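Local atomic coordinates of type III Pentaketide Synthase (Neurospora crassa, PDB entry 3EUO), a protein that is a type III pentaketide synthase of the chalcone/stilbene synthase family and probably acts as an acyltransferase that builds polyketide chains. Residues A21-Y29 against P57-P65; P259-Y270 against T301-M310. One frame throughout, in Å; residues are numbered along the deposited sequence.

How the contacts relate
The two contacts lie far apart in one subunit and share no residue: their centres are 36 Å apart and their nearest atoms about 17 Å. Contact 1 sets the first helix of the chain against a loop, within the N-terminal part of the chain; contact 2 pairs two helices that both belong to the C-terminal chalcone/stilbene synthase family region. In sequence they follow in series, contact 1 closing before contact 2 opens. Cys143, found as 3-sulfinoalanine in this crystal, belongs to neither. Contact 1 is the more peripheral, 26 Å from the chain centre against 18 Å, and mixes charge with apolar packing, whereas contact 2 is chiefly apolar.

Contact 1 (A21-Y29 against P57-P65)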
loop_
_atom_site.group_PDB
_atom_site.type_symbol
_atom_site.label_atom_id
_atom_site.label_comp_id
_atom_site.label_asym_id
_atom_site.label_seq_id
_atom_site.Cartn_x
_atom_site.Cartn_y
_atom_site.Cartn_z
ATOM N N ALA A 21 22.246 16.205 18.428
ATOM C CA ALA A 21 21.573 14.960 18.810
ATOM C C ALA A 21 22.295 13.722 18.264
ATOM O O ALA A 21 22.594 12.784 19.011
ATOM C CB ALA A 21 20.114 14.968 18.346
ATOM N N ILE A 22 22.581 13.718 16.964
ATOM C CA ILE A 22 23.271 12.569 16.382
ATOM C C ILE A 22 24.748 12.524 16.795
ATOM O O ILE A 22 25.326 11.441 16.853
ATOM C CB ILE A 22 23.092 12.422 14.844
ATOM C CG1 ILE A 22 23.757 13.570 14.084
ATOM C CG2 ILE A 22 21.603 12.269 14.468
ATOM C CD1 ILE A 22 23.931 13.265 12.593
ATOM N N ASP A 23 25.337 13.686 17.097
ATOM C CA ASP A 23 26.677 13.745 17.712
ATOM C C ASP A 23 26.678 12.948 19.018
ATOM O O ASP A 23 27.550 12.101 19.240
ATOM C CB ASP A 23 27.108 15.189 17.993
ATOM C CG ASP A 23 27.479 15.960 16.731
ATOM O OD1 ASP A 23 27.525 15.355 15.640
ATOM O OD2 ASP A 23 27.727 17.181 16.838
ATOM N N ILE A 24 25.684 13.216 19.864
ATOM C CA ILE A 24 25.547 12.532 21.151
ATOM C C ILE A 24 25.440 11.016 20.985
ATOM O O ILE A 24 26.165 10.253 21.640
ATOM C CB ILE A 24 24.316 13.055 21.962
ATOM C CG1 ILE A 24 24.430 14.562 22.259
ATOM C CG2 ILE A 24 24.118 12.244 23.232
ATOM C CD1 ILE A 24 25.682 14.973 22.999
ATOM N N LEU A 25 24.550 10.579 20.101
ATOM C CA LEU A 25 24.304 9.155 19.925
ATOM C C LEU A 25 25.456 8.465 19.233
ATOM O O LEU A 25 25.768 7.322 19.541
ATOM C CB LEU A 25 23.008 8.918 19.144
ATOM C CG LEU A 25 21.744 9.141 19.969
ATOM C CD1 LEU A 25 20.534 9.257 19.026
ATOM C CD2 LEU A 25 21.551 8.016 21.005
ATOM N N SER A 26 26.081 9.155 18.283
ATOM C CA SER A 26 27.212 8.580 17.572
ATOM C C SER A 26 28.324 8.275 18.566
ATOM O O SER A 26 28.831 7.147 18.628
ATOM C CB SER A 26 27.727 9.531 16.496
ATOM O OG SER A 26 28.815 8.934 15.811
ATOM N N LYS A 27 28.671 9.283 19.363
ATOM C CA LYS A 27 29.752 9.166 20.347
ATOM C C LYS A 27 29.446 8.099 21.400
ATOM O O LYS A 27 30.340 7.367 21.838
ATOM C CB LYS A 27 30.031 10.517 21.019
ATOM C CG LYS A 27 31.073 10.416 22.138
ATOM C CD LYS A 27 31.142 11.656 23.005
ATOM C CE LYS A 27 32.473 12.363 22.842
ATOM N NZ LYS A 27 32.824 13.103 24.088
ATOM N N ARG A 28 28.184 8.019 21.805
ATOM C CA ARG A 28 27.761 7.018 22.775
ATOM C C ARG A 28 27.972 5.592 22.265
ATOM O O ARG A 28 28.369 4.722 23.029
ATOM C CB ARG A 28 26.306 7.253 23.181
ATOM C CG ARG A 28 25.851 6.457 24.394
ATOM C CD ARG A 28 24.433 6.852 24.791
ATOM N NE ARG A 28 24.393 8.166 25.433
ATOM C CZ ARG A 28 23.338 8.977 25.425
ATOM N NH1 ARG A 28 22.221 8.627 24.797
ATOM N NH2 ARG A 28 23.397 10.147 26.042
ATOM N N TYR A 29 27.742 5.353 20.973
ATOM C CA TYR A 29 27.723 3.970 20.472
ATOM C C TYR A 29 28.817 3.552 19.509
ATOM O O TYR A 29 28.954 2.358 19.226
ATOM C CB TYR A 29 26.332 3.610 19.933
ATOM C CG TYR A 29 25.338 3.610 21.057
ATOM C CD1 TYR A 29 25.338 2.583 22.003
ATOM C CD2 TYR A 29 24.450 4.670 21.226
ATOM C CE1 TYR A 29 24.456 2.595 23.061
ATOM C CE2 TYR A 29 23.563 4.691 22.283
ATOM C CZ TYR A 29 23.577 3.651 23.200
ATOM O OH TYR A 29 22.710 3.669 24.260
ATOM N N PRO A 57 17.554 12.204 22.493
ATOM C CA PRO A 57 18.622 11.194 22.489
ATOM C C PRO A 57 18.665 10.218 23.686
ATOM O O PRO A 57 19.454 9.279 23.664
ATOM C CB PRO A 57 19.897 12.043 22.428
ATOM C CG PRO A 57 19.462 13.313 21.768
ATOM C CD PRO A 57 18.107 13.565 22.365
ATOM N N ASP A 58 17.825 10.420 24.699
ATOM C CA ASP A 58 17.759 9.480 25.826
ATOM C C ASP A 58 16.616 8.473 25.717
ATOM O O ASP A 58 16.405 7.673 26.633
ATOM C CB ASP A 58 17.688 10.217 27.168
ATOM C CG ASP A 58 18.972 10.939 27.503
ATOM O OD1 ASP A 58 20.063 10.342 27.335
ATOM O OD2 ASP A 58 18.890 12.108 27.936
ATOM N N HIS A 59 15.882 8.500 24.603
ATOM C CA HIS A 59 14.780 7.562 24.420
ATOM C C HIS A 59 15.283 6.124 24.557
ATOM O O HIS A 59 16.326 5.782 23.997
ATOM C CB HIS A 59 14.107 7.759 23.059
ATOM C CG HIS A 59 12.749 7.134 22.974
ATOM N ND1 HIS A 59 12.563 5.784 22.770
ATOM C CD2 HIS A 59 11.513 7.670 23.102
ATOM C CE1 HIS A 59 11.268 5.516 22.759
ATOM N NE2 HIS A 59 10.609 6.644 22.962
ATOM N N PRO A 60 14.557 5.277 25.316
ATOM C CA PRO A 60 15.023 3.900 25.530
ATOM C C PRO A 60 15.225 3.095 24.248
ATOM O O PRO A 60 16.133 2.265 24.190
ATOM C CB PRO A 60 13.908 3.270 26.370
ATOM C CG PRO A 60 13.220 4.411 27.009
ATOM C CD PRO A 60 13.300 5.548 26.038
ATOM N N LEU A 61 14.392 3.334 23.235
ATOM C CA LEU A 61 14.423 2.527 22.011
ATOM C C LEU A 61 15.771 2.592 21.297
ATOM O O LEU A 61 16.221 1.596 20.719
ATOM C CB LEU A 61 13.304 2.944 21.048
ATOM C CG LEU A 61 13.041 2.034 19.837
ATOM C CD1 LEU A 61 12.289 0.762 20.221
ATOM C CD2 LEU A 61 12.265 2.791 18.781
ATOM N N VAL A 62 16.394 3.770 21.333
ATOM C CA VAL A 62 17.656 4.006 20.627
ATOM C C VAL A 62 18.864 3.848 21.558
ATOM O O VAL A 62 20.004 4.137 21.180
ATOM C CB VAL A 62 17.673 5.364 19.879
ATOM C CG1 VAL A 62 16.545 5.415 18.836
ATOM C CG2 VAL A 62 17.567 6.557 20.844
ATOM N N ASN A 63 18.599 3.360 22.766
ATOM C CA ASN A 63 19.638 3.161 23.768
ATOM C C ASN A 63 19.741 1.713 24.269
ATOM O O ASN A 63 20.143 1.454 25.405
ATOM C CB ASN A 63 19.462 4.152 24.924
ATOM C CG ASN A 63 19.810 5.581 24.523
ATOM O OD1 ASN A 63 18.927 6.419 24.331
ATOM N ND2 ASN A 63 21.100 5.860 24.381
ATOM N N LYS A 64 19.391 0.766 23.410
ATOM C CA LYS A 64 19.582 -0.644 23.731
ATOM C C LYS A 64 20.977 -1.102 23.289
ATOM O O LYS A 64 21.665 -0.365 22.578
ATOM C CB LYS A 64 18.465 -1.481 23.101
ATOM C CG LYS A 64 17.084 -1.017 23.562
ATOM C CD LYS A 64 16.015 -2.086 23.434
ATOM C CE LYS A 64 15.369 -2.063 22.068
ATOM N NZ LYS A 64 16.222 -2.772 21.074
ATOM N N PRO A 65 21.419 -2.301 23.727
ATOM C CA PRO A 65 22.734 -2.797 23.300
ATOM C C PRO A 65 22.893 -2.767 21.779
ATOM O O PRO A 65 23.945 -2.376 21.264
ATOM C CB PRO A 65 22.748 -4.236 23.820
ATOM C CG PRO A 65 21.855 -4.198 25.015
ATOM C CD PRO A 65 20.756 -3.240 24.656
#
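Pro57 lies against one side of helix 21-29, with its ring carbons facing Ala21, Ile24 and Leu25. Pro57 CG meets Ala21 CB at 3.9 Å, while Pro57 CB is 4.2 Å from Leu25 CG. Leu25 has CG anti to its carbonyl carbon (chi1 -76°), which turns CD2 to the loop, where this methyl lies 3.6 Å from Pro57 O and 4.2 Å from Val62 CG2.

Arg28, one turn on, has CG anti to the backbone N (chi1 -168°) and bends at chi3 (-74°), carrying the guanidinium to the Pro57-Asp58 end of the loop. Arg28 NH1 meets Pro57 O at 3.1 Å in a weak hydrogen bond, the oxygen in plane at the guanidinium edge. Arg28 NH2 forms a long salt bridge of 3.6 Å with Asp58 OD1, which approaches obliquely although the two planes are nearly parallel. Beside it, Tyr29 OH lies 3.4 Å from Asn63 CB, and within the helix Arg28 CG sits toward the rim of one face of the tyrosine ring.

The loop between strand 51-53 and helix 70-96 folds back onto the first helix at the chain's periphery, and Arg182 ties both to helix 181-191 through a cation-pi contact with Tyr29 and hydrogen bonds to Val62 O and Lys64 O. Val181 packs on Leu25 and Val62, helix 34-42 touches Ile22 and Ser26, and Leu61 leans on helix 70-96.

Contact 2 (P259-Y270 against T301-M310); sequences PVLAKASLQPTY and TILSGAESAM
Leu266 lays its CD1 methyl over helix 301-310, 3.6 Å from Ala306 CA and 4.0 Å from Ala309 CB, as a knob in the hole formed by Gly305, Ala306, Ala309 and Met310. With Gly305, Ala306 and Ala309 on this side of the interface, the helix axes come within 9.1 Å, crossing at -42° with their N-to-C directions running broadly the same way.

Lys263 spans the neighbouring part of the interface. Its CG is anti to the backbone N (chi1 -175°) and the chain stays extended, running past the backbone of Gly305, with Lys263 CG 3.7 Å from Gly305 O. At its end Lys263 NZ comes within 3.1 Å of Ser308 OG, to which it donates a hydrogen bond. Shortening Lys263 to an alanine is likely to leave Ser308 OG without this donor and to open a gap beside Gly305 and Ala309 where the aliphatic chain had lain.

Met310 fills the C-terminal end of the contact. Its chain, bent at chi2 and chi3, puts Met310 SD 3.5 Å from Gln267 CG and swings Met310 CE over one face of the Tyr270 ring, a CH-pi contact 4.0 Å from the centroid. At the other end, Pro259 CB packs on Thr301 OG1 at 3.4 Å, and Ile302 CD1 rests on Ala262 CB. A water here donates to both Pro259 O and Thr301 O, bridging the two backbones.

Together the helices pack against the end of the mixed sheet formed by strands 370-378, 359-366 and 292-295: Ala262 and Leu266 pack on Phe365 of strand 359-366, Leu266 also on Met373 of strand 370-378, while Ile302 and Ala306 touch Met295 and Met310 touches Trp293, both of strand 292-295, outermost within this chain.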
loop_
_atom_site.group_PDB
_atom_site.type_symbol
_atom_site.label_atom_id
_atom_site.label_comp_id
_atom_site.label_asym_id
_atom_site.label_seq_id
_atom_site.Cartn_x
_atom_site.Cartn_y
_atom_site.Cartn_z
ATOM N N PRO A 259 20.110 14.461 -6.799
ATOM C CA PRO A 259 19.794 15.878 -7.034
ATOM C C PRO A 259 19.821 16.235 -8.520
ATOM O O PRO A 259 18.983 17.013 -8.981
ATOM C CB PRO A 259 20.907 16.623 -6.283
ATOM C CG PRO A 259 21.478 15.630 -5.328
ATOM C CD PRO A 259 21.326 14.298 -5.978
ATOM N N VAL A 260 20.760 15.650 -9.261
ATOM C CA VAL A 260 20.899 15.927 -10.688
ATOM C C VAL A 260 19.690 15.401 -11.462
ATOM O O VAL A 260 19.110 16.130 -12.270
ATOM C CB VAL A 260 22.239 15.390 -11.267
ATOM C CG1 VAL A 260 22.221 15.410 -12.787
ATOM C CG2 VAL A 260 23.409 16.226 -10.748
ATOM N N LEU A 261 19.304 14.152 -11.189
ATOM C CA LEU A 261 18.155 13.525 -11.853
ATOM C C LEU A 261 16.849 14.255 -11.530
ATOM O O LEU A 261 16.027 14.493 -12.419
ATOM C CB LEU A 261 18.050 12.041 -11.479
ATOM C CG LEU A 261 19.203 11.111 -11.895
ATOM C CD1 LEU A 261 19.101 9.770 -11.172
ATOM C CD2 LEU A 261 19.260 10.909 -13.407
ATOM N N ALA A 262 16.687 14.620 -10.261
ATOM C CA ALA A 262 15.516 15.367 -9.805
ATOM C C ALA A 262 15.438 16.719 -10.495
ATOM O O ALA A 262 14.407 17.060 -11.086
ATOM C CB ALA A 262 15.548 15.536 -8.301
ATOM N N LYS A 263 16.538 17.472 -10.456
ATOM C CA LYS A 263 16.583 18.794 -11.081
ATOM C C LYS A 263 16.177 18.713 -12.551
ATOM O O LYS A 263 15.400 19.539 -13.027
ATOM C CB LYS A 263 17.970 19.426 -10.938
ATOM C CG LYS A 263 18.056 20.854 -11.471
ATOM C CD LYS A 263 19.455 21.418 -11.348
ATOM C CE LYS A 263 19.548 22.790 -12.011
ATOM N NZ LYS A 263 20.883 23.410 -11.803
ATOM N N ALA A 264 16.696 17.700 -13.248
ATOM C CA ALA A 264 16.430 17.489 -14.675
ATOM C C ALA A 264 14.971 17.162 -15.000
ATOM O O ALA A 264 14.510 17.410 -16.117
ATOM C CB ALA A 264 17.353 16.398 -15.230
ATOM N N SER A 265 14.250 16.604 -14.033
ATOM C CA SER A 265 12.868 16.182 -14.264
ATOM C C SER A 265 11.839 17.309 -14.148
ATOM O O SER A 265 10.714 17.165 -14.634
ATOM C CB SER A 265 12.484 15.041 -13.316
ATOM O OG SER A 265 12.352 15.509 -11.986
ATOM N N LEU A 266 12.227 18.421 -13.521
ATOM C CA LEU A 266 11.287 19.507 -13.196
ATOM C C LEU A 266 10.654 20.174 -14.421
ATOM O O LEU A 266 9.433 20.222 -14.544
ATOM C CB LEU A 266 11.954 20.567 -12.305
ATOM C CG LEU A 266 12.352 20.211 -10.861
ATOM C CD1 LEU A 266 13.293 21.251 -10.309
ATOM C CD2 LEU A 266 11.133 20.061 -9.940
ATOM N N GLN A 267 11.492 20.682 -15.324
ATOM C CA GLN A 267 11.016 21.396 -16.515
ATOM C C GLN A 267 10.044 20.565 -17.370
ATOM O O GLN A 267 8.954 21.044 -17.688
ATOM C CB GLN A 267 12.194 21.931 -17.353
ATOM C CG GLN A 267 13.179 22.829 -16.574
ATOM C CD GLN A 267 14.480 22.131 -16.161
ATOM O OE1 GLN A 267 15.579 22.661 -16.404
ATOM N NE2 GLN A 267 14.369 20.955 -15.521
ATOM N N PRO A 268 10.428 19.320 -17.738
ATOM C CA PRO A 268 9.550 18.486 -18.568
ATOM C C PRO A 268 8.227 18.114 -17.890
ATOM O O PRO A 268 7.184 18.084 -18.551
ATOM C CB PRO A 268 10.385 17.222 -18.803
ATOM C CG PRO A 268 11.782 17.627 -18.530
ATOM C CD PRO A 268 11.692 18.624 -17.439
ATOM N N THR A 269 8.271 17.844 -16.589
ATOM C CA THR A 269 7.063 17.482 -15.838
ATOM C C THR A 269 6.141 18.695 -15.692
ATOM O O THR A 269 4.935 18.595 -15.924
ATOM C CB THR A 269 7.407 16.865 -14.472
ATOM O OG1 THR A 269 8.395 15.844 -14.657
ATOM C CG2 THR A 269 6.166 16.242 -13.831
ATOM N N TYR A 270 6.730 19.840 -15.356
ATOM C CA TYR A 270 5.999 21.103 -15.254
ATOM C C TYR A 270 5.307 21.462 -16.573
ATOM O O TYR A 270 4.139 21.845 -16.573
ATOM C CB TYR A 270 6.944 22.230 -14.816
ATOM C CG TYR A 270 6.387 23.616 -15.011
ATOM C CD1 TYR A 270 5.609 24.225 -14.023
ATOM C CD2 TYR A 270 6.629 24.320 -16.190
ATOM C CE1 TYR A 270 5.084 25.492 -14.207
ATOM C CE2 TYR A 270 6.112 25.590 -16.379
ATOM C CZ TYR A 270 5.346 26.169 -15.390
ATOM O OH TYR A 270 4.835 27.428 -15.589
ATOM N N THR A 301 19.707 20.787 -1.750
ATOM C CA THR A 301 20.002 20.842 -3.184
ATOM C C THR A 301 18.743 20.735 -4.033
ATOM O O THR A 301 18.743 21.151 -5.190
ATOM C CB THR A 301 21.007 19.759 -3.634
ATOM O OG1 THR A 301 20.408 18.464 -3.514
ATOM C CG2 THR A 301 22.276 19.811 -2.789
ATOM N N ILE A 302 17.680 20.159 -3.469
ATOM C CA ILE A 302 16.408 20.053 -4.178
ATOM C C ILE A 302 15.779 21.434 -4.341
ATOM O O ILE A 302 15.285 21.785 -5.420
ATOM C CB ILE A 302 15.412 19.096 -3.457
ATOM C CG1 ILE A 302 16.004 17.682 -3.331
ATOM C CG2 ILE A 302 14.050 19.084 -4.171
ATOM C CD1 ILE A 302 16.441 17.045 -4.647
ATOM N N LEU A 303 15.808 22.211 -3.265
ATOM C CA LEU A 303 15.259 23.558 -3.277
ATOM C C LEU A 303 16.097 24.488 -4.144
ATOM O O LEU A 303 15.557 25.169 -5.013
ATOM C CB LEU A 303 15.116 24.112 -1.860
ATOM C CG LEU A 303 14.225 23.293 -0.913
ATOM C CD1 LEU A 303 14.237 23.894 0.472
ATOM C CD2 LEU A 303 12.793 23.161 -1.450
ATOM N N SER A 304 17.410 24.512 -3.922
ATOM C CA SER A 304 18.279 25.370 -4.741
ATOM C C SER A 304 18.260 24.920 -6.205
ATOM O O SER A 304 18.281 25.751 -7.111
ATOM C CB SER A 304 19.708 25.424 -4.184
ATOM O OG SER A 304 20.290 24.134 -4.133
ATOM N N GLY A 305 18.196 23.609 -6.430
ATOM C CA GLY A 305 18.051 23.057 -7.777
ATOM C C GLY A 305 16.786 23.502 -8.494
ATOM O O GLY A 305 16.820 23.801 -9.693
ATOM N N ALA A 306 15.668 23.533 -7.766
ATOM C CA ALA A 306 14.392 23.998 -8.322
ATOM C C ALA A 306 14.452 25.481 -8.680
ATOM O O ALA A 306 13.982 25.886 -9.746
ATOM C CB ALA A 306 13.250 23.723 -7.361
ATOM N N GLU A 307 15.048 26.274 -7.794
ATOM C CA GLU A 307 15.285 27.703 -8.042
ATOM C C GLU A 307 16.074 27.923 -9.332
ATOM O O GLU A 307 15.754 28.822 -10.112
ATOM C CB GLU A 307 16.047 28.336 -6.876
ATOM C CG GLU A 307 15.253 28.437 -5.591
ATOM C CD GLU A 307 16.124 28.695 -4.374
ATOM O OE1 GLU A 307 17.321 29.023 -4.531
ATOM O OE2 GLU A 307 15.603 28.569 -3.253
ATOM N N SER A 308 17.096 27.093 -9.545
ATOM C CA SER A 308 17.951 27.180 -10.727
ATOM C C SER A 308 17.219 26.717 -11.983
ATOM O O SER A 308 17.174 27.443 -12.980
ATOM C CB SER A 308 19.229 26.359 -10.521
ATOM O OG SER A 308 20.023 26.346 -11.693
ATOM N N ALA A 309 16.653 25.513 -11.926
ATOM C CA ALA A 309 15.990 24.893 -13.074
ATOM C C ALA A 309 14.800 25.694 -13.591
ATOM O O ALA A 309 14.612 25.810 -14.804
ATOM C CB ALA A 309 15.556 23.474 -12.731
ATOM N N MET A 310 14.000 26.238 -12.674
ATOM C CA MET A 310 12.745 26.897 -13.048
ATOM C C MET A 310 12.812 28.428 -12.953
ATOM O O MET A 310 11.811 29.108 -13.181
ATOM C CB MET A 310 11.567 26.369 -12.206
ATOM C CG MET A 310 11.296 24.847 -12.264
ATOM S SD MET A 310 11.227 24.088 -13.912
ATOM C CE MET A 310 9.794 24.856 -14.652
HETATM O O HOH W 1 18.431 18.980 -7.280
#